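Putative acyl-[acyl-carrier-protein]--UDP-N-acetylglucosamine O-acyltransferase (Bacteroides fragilis, PDB 4R36) probably catalyses transfer of an acyl chain from acyl carrier protein to UDP-N-acetylglucosamine, the first step of lipid A synthesis. Local coordinates at residues Thr152-Glu157 and Val170-Phe175; His138-Gly143 and Gly156-Asp161; Tyr45-Val50 and Asn63-Ser68. All coordinates share one frame; numbering follows the deposited sequence.

Contact 1 (Thr152-Glu157 and Val170-Phe175); sequences TKMAGE and VLMHQF
K153 pairs with L171, and M154 with M172, in a parallel sheet that forms one wall of the left-handed beta helix. Paired residues are 18 positions, one coil, apart. K153 and L171 sit side by side on the outer face, where CG of K153 packs 3.7 Å from CD2 of L171. The K153 chain bends at chi2 (-67°) and leads its NZ away, to a salt bridge with E132 of the second subunit. M154 and M172 point to the interior face and also touch I160. The backbone bonds run in regular parallel fashion, from K153 N to V170 O (2.9 Å), from M172 N to K153 O and from A155 N to M172 O. A water donates to both K153 O and M172 O. At the start, V170 N donates to OG1 of T152 at 3.0 Å. OG1 lies beside the T152 backbone N (chi1 -79°) and is also hydrogen-bonded to S167 O.

At the other end, F175 N bonds G156 O at 3.0 Å, and the side chain of E157 runs alongside the F175 ring. CB of E157 is 3.8 Å from CD1 of F175. CG of E157 is a little farther off, 4.2 Å from CE1 of F175. The chain stays extended, which brings CD of E157 within 3.4 Å of CE1 of F175. OE2 of E157 ends 3.3 Å from CE1 of F175, with the carboxylate turned 69° against the ring. Between these ends, CB of A155 rests on the backbone N of Q174. Q174 binds UDP-N-acetylglucosamine in another structure of this protein, though no nucleotide sugar is bound here. One water joins OE1 of Q174 to G156 N, and another donates to both OE1 of Q174 and OE2 of E157.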
loop_
_atom_site.group_PDB
_atom_site.type_symbol
_atom_site.label_atom_id
_atom_site.label_comp_id
_atom_site.label_asym_id
_atom_site.label_seq_id
_atom_site.Cartn_x
_atom_site.Cartn_y
_atom_site.Cartn_z
ATOM N N THR A 152 2.311 1.034 6.075
ATOM C CA THR A 152 3.697 1.474 6.236
ATOM C C THR A 152 4.642 0.302 6.093
ATOM O O THR A 152 4.319 -0.808 6.534
ATOM C CB THR A 152 3.838 2.263 7.524
ATOM O OG1 THR A 152 3.332 3.568 7.251
ATOM C CG2 THR A 152 5.260 2.334 8.020
ATOM N N LYS A 153 5.778 0.542 5.448
ATOM C CA LYS A 153 6.779 -0.496 5.139
ATOM C C LYS A 153 8.082 -0.238 5.901
ATOM O O LYS A 153 8.754 0.862 5.772
ATOM C CB LYS A 153 7.042 -0.594 3.632
ATOM C CG LYS A 153 5.775 -0.476 2.752
ATOM C CD LYS A 153 4.923 -1.712 3.027
ATOM C CE LYS A 153 3.723 -1.778 2.062
ATOM N NZ LYS A 153 2.728 -2.761 2.493
ATOM N N MET A 154 8.390 -1.160 6.800
ATOM C CA MET A 154 9.642 -1.118 7.553
ATOM C C MET A 154 10.610 -2.133 7.003
ATOM O O MET A 154 10.341 -3.347 7.037
ATOM C CB MET A 154 9.341 -1.343 9.015
ATOM C CG MET A 154 8.710 -0.041 9.624
ATOM S SD MET A 154 7.885 -0.427 11.117
ATOM C CE MET A 154 6.384 -1.230 10.471
ATOM N N ALA A 155 11.691 -1.634 6.409
ATOM C CA ALA A 155 12.637 -2.451 5.686
ATOM C C ALA A 155 13.564 -3.211 6.685
ATOM O O ALA A 155 13.395 -3.179 7.915
ATOM C CB ALA A 155 13.435 -1.589 4.702
ATOM N N GLY A 156 14.504 -3.963 6.119
ATOM C CA GLY A 156 15.354 -4.836 6.894
ATOM C C GLY A 156 16.119 -4.125 7.995
ATOM O O GLY A 156 16.639 -3.027 7.758
ATOM N N GLU A 157 16.153 -4.743 9.166
ATOM C CA GLU A 157 17.025 -4.331 10.252
ATOM C C GLU A 157 16.808 -2.887 10.721
ATOM O O GLU A 157 17.723 -2.255 11.239
ATOM C CB GLU A 157 18.534 -4.534 9.870
ATOM C CG GLU A 157 18.901 -5.981 9.573
ATOM C CD GLU A 157 20.313 -6.242 9.090
ATOM O OE1 GLU A 157 21.234 -6.187 9.935
ATOM O OE2 GLU A 157 20.474 -6.563 7.874
ATOM N N VAL A 170 4.163 5.201 4.936
ATOM C CA VAL A 170 5.517 5.667 5.197
ATOM C C VAL A 170 6.531 4.625 4.737
ATOM O O VAL A 170 6.290 3.354 4.893
ATOM C CB VAL A 170 5.719 6.030 6.683
ATOM C CG1 VAL A 170 7.192 6.195 7.033
ATOM C CG2 VAL A 170 4.951 7.325 6.986
ATOM N N LEU A 171 7.621 5.090 4.165
ATOM C CA LEU A 171 8.715 4.165 3.707
ATOM C C LEU A 171 9.949 4.457 4.478
ATOM O O LEU A 171 10.471 5.592 4.459
ATOM C CB LEU A 171 9.028 4.326 2.226
ATOM C CG LEU A 171 7.866 4.053 1.277
ATOM C CD1 LEU A 171 8.291 4.309 -0.170
ATOM C CD2 LEU A 171 7.473 2.560 1.496
ATOM N N MET A 172 10.361 3.439 5.236
ATOM C CA MET A 172 11.469 3.509 6.174
ATOM C C MET A 172 12.525 2.614 5.577
ATOM O O MET A 172 12.335 1.395 5.504
ATOM C CB MET A 172 11.020 2.942 7.533
ATOM C CG MET A 172 12.154 2.812 8.471
ATOM S SD MET A 172 11.686 2.690 10.179
ATOM C CE MET A 172 13.269 3.013 10.954
ATOM N N HIS A 173 13.585 3.223 5.100
ATOM C CA HIS A 173 14.670 2.525 4.513
ATOM C C HIS A 173 15.444 1.571 5.466
ATOM O O HIS A 173 15.526 1.812 6.670
ATOM C CB HIS A 173 15.634 3.581 4.039
ATOM C CG HIS A 173 16.550 3.122 2.978
ATOM N ND1 HIS A 173 17.842 2.731 3.220
ATOM C CD2 HIS A 173 16.373 3.040 1.635
ATOM C CE1 HIS A 173 18.426 2.382 2.086
ATOM N NE2 HIS A 173 17.555 2.566 1.112
ATOM N N GLN A 174 16.100 0.550 4.905
ATOM C CA GLN A 174 16.857 -0.429 5.744
ATOM C C GLN A 174 17.848 0.222 6.653
ATOM O O GLN A 174 18.470 1.248 6.315
ATOM C CB GLN A 174 17.555 -1.561 4.904
ATOM C CG GLN A 174 18.368 -1.029 3.775
ATOM C CD GLN A 174 19.046 -2.138 3.003
ATOM O OE1 GLN A 174 18.734 -3.316 3.188
ATOM N NE2 GLN A 174 19.999 -1.759 2.148
ATOM N N PHE A 175 17.991 -0.356 7.832
ATOM C CA PHE A 175 18.971 0.059 8.820
ATOM C C PHE A 175 18.655 1.425 9.485
ATOM O O PHE A 175 19.517 1.976 10.200
ATOM C CB PHE A 175 20.429 0.128 8.257
ATOM C CG PHE A 175 20.891 -1.104 7.544
ATOM C CD1 PHE A 175 21.133 -2.274 8.253
ATOM C CD2 PHE A 175 21.101 -1.094 6.179
ATOM C CE1 PHE A 175 21.579 -3.445 7.605
ATOM C CE2 PHE A 175 21.510 -2.273 5.507
ATOM C CZ PHE A 175 21.764 -3.440 6.228
HETATM O O HOH W 1 10.606 0.723 3.362
HETATM O O HOH W 2 15.675 -4.244 3.486
HETATM O O HOH W 3 18.664 -5.233 5.824
#

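Contact 2 (His138-Gly143 and Gly156-Asp161); sequences HDALIG and GEIIID
At a turn of the left-handed beta helix, the imidazole of H138 turns one face to CA of G156, one coil on. H138 belongs to the UDP-N-acetylglucosamine site seen in another structure of this protein. CA of G156 makes a CH-pi contact, 4.0 Å from the H138 ring centroid and towards the rim of that face. With CG set between backbone N and carbonyl carbon (chi1 67°), the ring swings toward the next coil. ND1 of H138 donates to OD2 of D139 at 2.8 Å, almost straight and in the ring plane. It meets OD2 on the anti side, 34° out of the carboxylate plane. OD2 also bonds OG1 of T116, and OD1 bonds G120 N, so D139 is gripped at both oxygens. CB of D139 packs 3.6 Å from CG of E157.

E157 N bonds H138 O. Next along, a water donates to D139 O and I158 O. Direct bonds follow from L141 N to I158 O, from I160 N to L141 O (2.8 Å) and from G143 N to I160 O. CB of A140 meets CG1 of I158 at 3.7 Å.

L141 and I159 lie on the outer face, while I142 and I160 pack inside against M154 of strand 153-154. Strand 159-160 lies between strands 141-142 and 177-178 in its sheet, and I160 also touches V178.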
loop_
_atom_site.group_PDB
_atom_site.type_symbol
_atom_site.label_atom_id
_atom_site.label_comp_id
_atom_site.label_asym_id
_atom_site.label_seq_id
_atom_site.Cartn_x
_atom_site.Cartn_y
_atom_site.Cartn_z
ATOM N N HIS A 138 12.466 -8.651 7.673
ATOM C CA HIS A 138 13.463 -9.444 8.413
ATOM C C HIS A 138 14.372 -8.631 9.332
ATOM O O HIS A 138 14.883 -7.573 8.962
ATOM C CB HIS A 138 14.327 -10.191 7.421
ATOM C CG HIS A 138 15.201 -9.309 6.586
ATOM N ND1 HIS A 138 16.503 -9.027 6.929
ATOM C CD2 HIS A 138 15.001 -8.755 5.363
ATOM C CE1 HIS A 138 17.056 -8.271 5.995
ATOM N NE2 HIS A 138 16.168 -8.102 5.027
ATOM N N ASP A 139 14.511 -9.106 10.569
ATOM C CA ASP A 139 15.477 -8.543 11.576
ATOM C C ASP A 139 15.111 -7.143 12.091
ATOM O O ASP A 139 15.883 -6.556 12.859
ATOM C CB ASP A 139 16.921 -8.573 11.122
ATOM C CG ASP A 139 17.309 -9.935 10.512
ATOM O OD1 ASP A 139 17.218 -10.919 11.237
ATOM O OD2 ASP A 139 17.615 -10.025 9.319
ATOM N N ALA A 140 13.930 -6.631 11.697
ATOM C CA ALA A 140 13.467 -5.378 12.208
ATOM C C ALA A 140 13.135 -5.492 13.683
ATOM O O ALA A 140 12.908 -6.591 14.223
ATOM C CB ALA A 140 12.230 -4.947 11.455
ATOM N N LEU A 141 13.206 -4.367 14.362
ATOM C CA LEU A 141 12.930 -4.251 15.772
ATOM C C LEU A 141 11.932 -3.094 15.999
ATOM O O LEU A 141 12.272 -1.955 15.689
ATOM C CB LEU A 141 14.201 -3.947 16.575
ATOM C CG LEU A 141 13.927 -3.700 18.081
ATOM C CD1 LEU A 141 13.393 -4.911 18.803
ATOM C CD2 LEU A 141 15.208 -3.172 18.776
ATOM N N ILE A 142 10.762 -3.412 16.547
ATOM C CA ILE A 142 9.798 -2.437 17.025
ATOM C C ILE A 142 9.728 -2.556 18.523
ATOM O O ILE A 142 9.645 -3.679 19.052
ATOM C CB ILE A 142 8.413 -2.640 16.391
ATOM C CG1 ILE A 142 8.546 -2.492 14.868
ATOM C CG2 ILE A 142 7.401 -1.677 16.931
ATOM C CD1 ILE A 142 7.215 -2.637 14.121
ATOM N N GLY A 143 9.756 -1.414 19.211
ATOM C CA GLY A 143 9.609 -1.395 20.688
ATOM C C GLY A 143 8.166 -1.534 21.171
ATOM O O GLY A 143 7.427 -2.456 20.714
ATOM N N GLY A 156 14.504 -3.963 6.119
ATOM C CA GLY A 156 15.354 -4.836 6.894
ATOM C C GLY A 156 16.119 -4.125 7.995
ATOM O O GLY A 156 16.639 -3.027 7.758
ATOM N N GLU A 157 16.153 -4.743 9.166
ATOM C CA GLU A 157 17.025 -4.331 10.252
ATOM C C GLU A 157 16.808 -2.887 10.721
ATOM O O GLU A 157 17.723 -2.255 11.239
ATOM C CB GLU A 157 18.534 -4.534 9.870
ATOM C CG GLU A 157 18.901 -5.981 9.573
ATOM C CD GLU A 157 20.313 -6.242 9.090
ATOM O OE1 GLU A 157 21.234 -6.187 9.935
ATOM O OE2 GLU A 157 20.474 -6.563 7.874
ATOM N N ILE A 158 15.597 -2.389 10.617
ATOM C CA ILE A 158 15.257 -1.111 11.193
ATOM C C ILE A 158 15.012 -1.239 12.691
ATOM O O ILE A 158 14.921 -2.349 13.252
ATOM C CB ILE A 158 14.014 -0.476 10.521
ATOM C CG1 ILE A 158 12.750 -1.315 10.687
ATOM C CG2 ILE A 158 14.317 -0.207 9.054
ATOM C CD1 ILE A 158 11.922 -1.152 11.962
ATOM N N ILE A 159 15.003 -0.092 13.355
ATOM C CA ILE A 159 14.712 0.002 14.740
ATOM C C ILE A 159 13.712 1.120 14.998
ATOM O O ILE A 159 13.902 2.268 14.580
ATOM C CB ILE A 159 15.965 0.241 15.595
ATOM C CG1 ILE A 159 16.946 -0.937 15.435
ATOM C CG2 ILE A 159 15.602 0.496 17.097
ATOM C CD1 ILE A 159 18.292 -0.606 16.113
ATOM N N ILE A 160 12.654 0.804 15.736
ATOM C CA ILE A 160 11.689 1.811 16.157
ATOM C C ILE A 160 11.694 1.782 17.700
ATOM O O ILE A 160 11.449 0.740 18.322
ATOM C CB ILE A 160 10.249 1.577 15.678
ATOM C CG1 ILE A 160 10.070 1.220 14.212
ATOM C CG2 ILE A 160 9.274 2.673 16.180
ATOM C CD1 ILE A 160 10.431 2.200 13.225
ATOM N N ASP A 161 11.982 2.940 18.273
ATOM C CA ASP A 161 12.012 3.114 19.739
ATOM C C ASP A 161 10.575 3.232 20.282
ATOM O O ASP A 161 9.628 3.419 19.536
ATOM C CB ASP A 161 12.822 4.341 20.154
ATOM C CG ASP A 161 14.308 4.235 19.865
ATOM O OD1 ASP A 161 14.811 3.298 19.177
ATOM O OD2 ASP A 161 15.055 5.189 20.265
HETATM O O HOH W 4 16.840 -4.215 14.016
#

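Contact 3 (Tyr45-Val50 and Asn63-Ser68); sequences YIDRNV and NILYGS
Y66 receives three side chains of the preceding coil of the left-handed beta helix: D47, R48 and N49. Its own OH is hydrogen-bonded to OE2 of E95. The amide of N49 stands over the centre of one ring face, with ND2 3.4 Å above the plane. Amide and ring planes are 70° apart. The amide is tied at its other end, where OD1 bonds NH2 of R69. CB of N49 adds a CH-pi contact over the ring.

R48 comes at Y66 differently. Its chain is extended from CG to NE, and one face of the guanidinium lies over CE2 of Y66, which is 3.7 Å from that plane. The two planes are inclined by 55°. D47 turns its carboxylate to the backbone instead. OD2 of D47 accepts from Y66 N at 2.9 Å, with the donor above the carboxylate plane. The chi1 of -131° that sets this bond is off the staggered values.

Y66 and G67 are the central residues of a type II turn from L65 to S68. G67 N bonds N49 O at 2.7 Å. L65 O accepts from both S68 N and S68 OG, the latter at 2.7 Å on a lone pair. Before the turn the pairing is regular, from I64 N to Y45 O and from D47 N to I64 O. The edge of the Y45 ring meets CD2 of L65, 3.7 Å from CE1 of Y45. CG1 of V50 packs on CG2 of I64 at 3.8 Å.

Strands 45-46 and 63-64 are neighbours in the parallel sheet, flanked by strands 27-28 and 81-82. The Y45 ring meets that of Y27, I64 touches I82, and L65 packs on M59 of the second subunit.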
loop_
_atom_site.group_PDB
_atom_site.type_symbol
_atom_site.label_atom_id
_atom_site.label_comp_id
_atom_site.label_asym_id
_atom_site.label_seq_id
_atom_site.Cartn_x
_atom_site.Cartn_y
_atom_site.Cartn_z
ATOM N N TYR A 45 -4.297 -20.892 9.882
ATOM C CA TYR A 45 -3.268 -21.871 9.608
ATOM C C TYR A 45 -2.111 -21.642 10.527
ATOM O O TYR A 45 -1.531 -20.550 10.542
ATOM C CB TYR A 45 -2.807 -21.782 8.175
ATOM C CG TYR A 45 -1.608 -22.653 7.883
ATOM C CD1 TYR A 45 -0.296 -22.189 8.059
ATOM C CD2 TYR A 45 -1.779 -23.943 7.445
ATOM C CE1 TYR A 45 0.806 -23.002 7.777
ATOM C CE2 TYR A 45 -0.697 -24.768 7.191
ATOM C CZ TYR A 45 0.586 -24.319 7.377
ATOM O OH TYR A 45 1.631 -25.155 7.051
ATOM N N ILE A 46 -1.834 -22.612 11.383
ATOM C CA ILE A 46 -0.736 -22.571 12.374
ATOM C C ILE A 46 0.178 -23.749 12.132
ATOM O O ILE A 46 -0.256 -24.924 12.191
ATOM C CB ILE A 46 -1.238 -22.589 13.801
ATOM C CG1 ILE A 46 -2.291 -21.507 14.046
ATOM C CG2 ILE A 46 -0.080 -22.432 14.749
ATOM C CD1 ILE A 46 -2.765 -21.335 15.435
ATOM N N ASP A 47 1.443 -23.432 11.874
ATOM C CA ASP A 47 2.519 -24.357 11.558
ATOM C C ASP A 47 3.147 -24.956 12.811
ATOM O O ASP A 47 2.895 -24.562 13.953
ATOM C CB ASP A 47 3.603 -23.524 10.888
ATOM C CG ASP A 47 4.137 -24.065 9.603
ATOM O OD1 ASP A 47 4.144 -25.286 9.362
ATOM O OD2 ASP A 47 4.712 -23.173 8.890
ATOM N N ARG A 48 4.038 -25.897 12.568
ATOM C CA ARG A 48 4.964 -26.358 13.569
ATOM C C ARG A 48 6.028 -25.293 13.866
ATOM O O ARG A 48 6.145 -24.299 13.119
ATOM C CB ARG A 48 5.581 -27.666 13.073
ATOM C CG ARG A 48 6.607 -27.474 11.990
ATOM C CD ARG A 48 7.076 -28.768 11.368
ATOM N NE ARG A 48 7.788 -28.418 10.149
ATOM C CZ ARG A 48 9.095 -28.542 9.970
ATOM N NH1 ARG A 48 9.889 -29.003 10.934
ATOM N NH2 ARG A 48 9.614 -28.202 8.824
ATOM N N ASN A 49 6.770 -25.474 14.967
ATOM C CA ASN A 49 7.782 -24.502 15.434
ATOM C C ASN A 49 7.122 -23.127 15.588
ATOM O O ASN A 49 7.651 -22.079 15.133
ATOM C CB ASN A 49 8.947 -24.437 14.470
ATOM C CG ASN A 49 10.085 -23.565 14.972
ATOM O OD1 ASN A 49 10.281 -23.405 16.146
ATOM N ND2 ASN A 49 10.750 -22.907 14.059
ATOM N N VAL A 50 5.988 -23.150 16.273
ATOM C CA VAL A 50 5.224 -21.967 16.631
ATOM C C VAL A 50 5.011 -22.016 18.140
ATOM O O VAL A 50 4.682 -23.107 18.701
ATOM C CB VAL A 50 3.880 -21.929 15.882
ATOM C CG1 VAL A 50 2.920 -20.955 16.566
ATOM C CG2 VAL A 50 4.075 -21.670 14.374
ATOM N N ASN A 63 -2.469 -16.410 9.279
ATOM C CA ASN A 63 -1.442 -17.408 9.077
ATOM C C ASN A 63 -0.291 -17.192 10.064
ATOM O O ASN A 63 0.303 -16.080 10.115
ATOM C CB ASN A 63 -0.923 -17.359 7.669
ATOM C CG ASN A 63 -2.046 -17.403 6.627
ATOM O OD1 ASN A 63 -2.706 -16.383 6.244
ATOM N ND2 ASN A 63 -2.210 -18.507 6.135
ATOM N N ILE A 64 0.001 -18.205 10.896
ATOM C CA ILE A 64 1.086 -18.169 11.843
ATOM C C ILE A 64 2.069 -19.256 11.439
ATOM O O ILE A 64 1.817 -20.504 11.618
ATOM C CB ILE A 64 0.595 -18.404 13.293
ATOM C CG1 ILE A 64 -0.669 -17.621 13.648
ATOM C CG2 ILE A 64 1.719 -18.124 14.323
ATOM C CD1 ILE A 64 -0.476 -16.126 13.655
ATOM N N LEU A 65 3.195 -18.821 10.870
ATOM C CA LEU A 65 4.112 -19.741 10.218
ATOM C C LEU A 65 5.349 -20.127 11.056
ATOM O O LEU A 65 5.656 -19.531 12.117
ATOM C CB LEU A 65 4.551 -19.131 8.876
ATOM C CG LEU A 65 3.466 -18.648 7.902
ATOM C CD1 LEU A 65 4.163 -18.101 6.646
ATOM C CD2 LEU A 65 2.530 -19.790 7.552
ATOM N N TYR A 66 6.009 -21.167 10.576
ATOM C CA TYR A 66 7.218 -21.709 11.150
ATOM C C TYR A 66 8.145 -20.593 11.640
ATOM O O TYR A 66 8.584 -19.719 10.851
ATOM C CB TYR A 66 7.907 -22.502 10.024
ATOM C CG TYR A 66 9.164 -23.190 10.422
ATOM C CD1 TYR A 66 10.383 -22.541 10.366
ATOM C CD2 TYR A 66 9.152 -24.551 10.831
ATOM C CE1 TYR A 66 11.557 -23.197 10.693
ATOM C CE2 TYR A 66 10.341 -25.201 11.180
ATOM C CZ TYR A 66 11.523 -24.538 11.124
ATOM O OH TYR A 66 12.694 -25.163 11.458
ATOM N N GLY A 67 8.410 -20.610 12.945
ATOM C CA GLY A 67 9.315 -19.669 13.543
ATOM C C GLY A 67 8.630 -18.550 14.303
ATOM O O GLY A 67 9.302 -17.681 14.836
ATOM N N SER A 68 7.321 -18.513 14.303
ATOM C CA SER A 68 6.612 -17.453 15.025
ATOM C C SER A 68 6.618 -17.663 16.513
ATOM O O SER A 68 6.528 -18.817 16.994
ATOM C CB SER A 68 5.181 -17.358 14.590
ATOM O OG SER A 68 5.032 -17.110 13.182
#

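How the contacts relate
Contacts 1 and 2 are continuous. They share G156 and E157, and their centres are about 8 Å apart. Strand 153-154 of contact 1 leads through these residues to strand 159-160 of contact 2, on the next wall of the coil. Inside, SD of M172 lies 3.3 Å from CD1 of I160. Contact 1 supplies Q174 and contact 2 supplies H138 to the UDP-N-acetylglucosamine site. Contact 3 lies nearer the N-terminus, with its centre about 24 Å from that of contact 1 and about 21 Å from that of contact 2. It shares a sheet with contact 1, and both touch the second subunit.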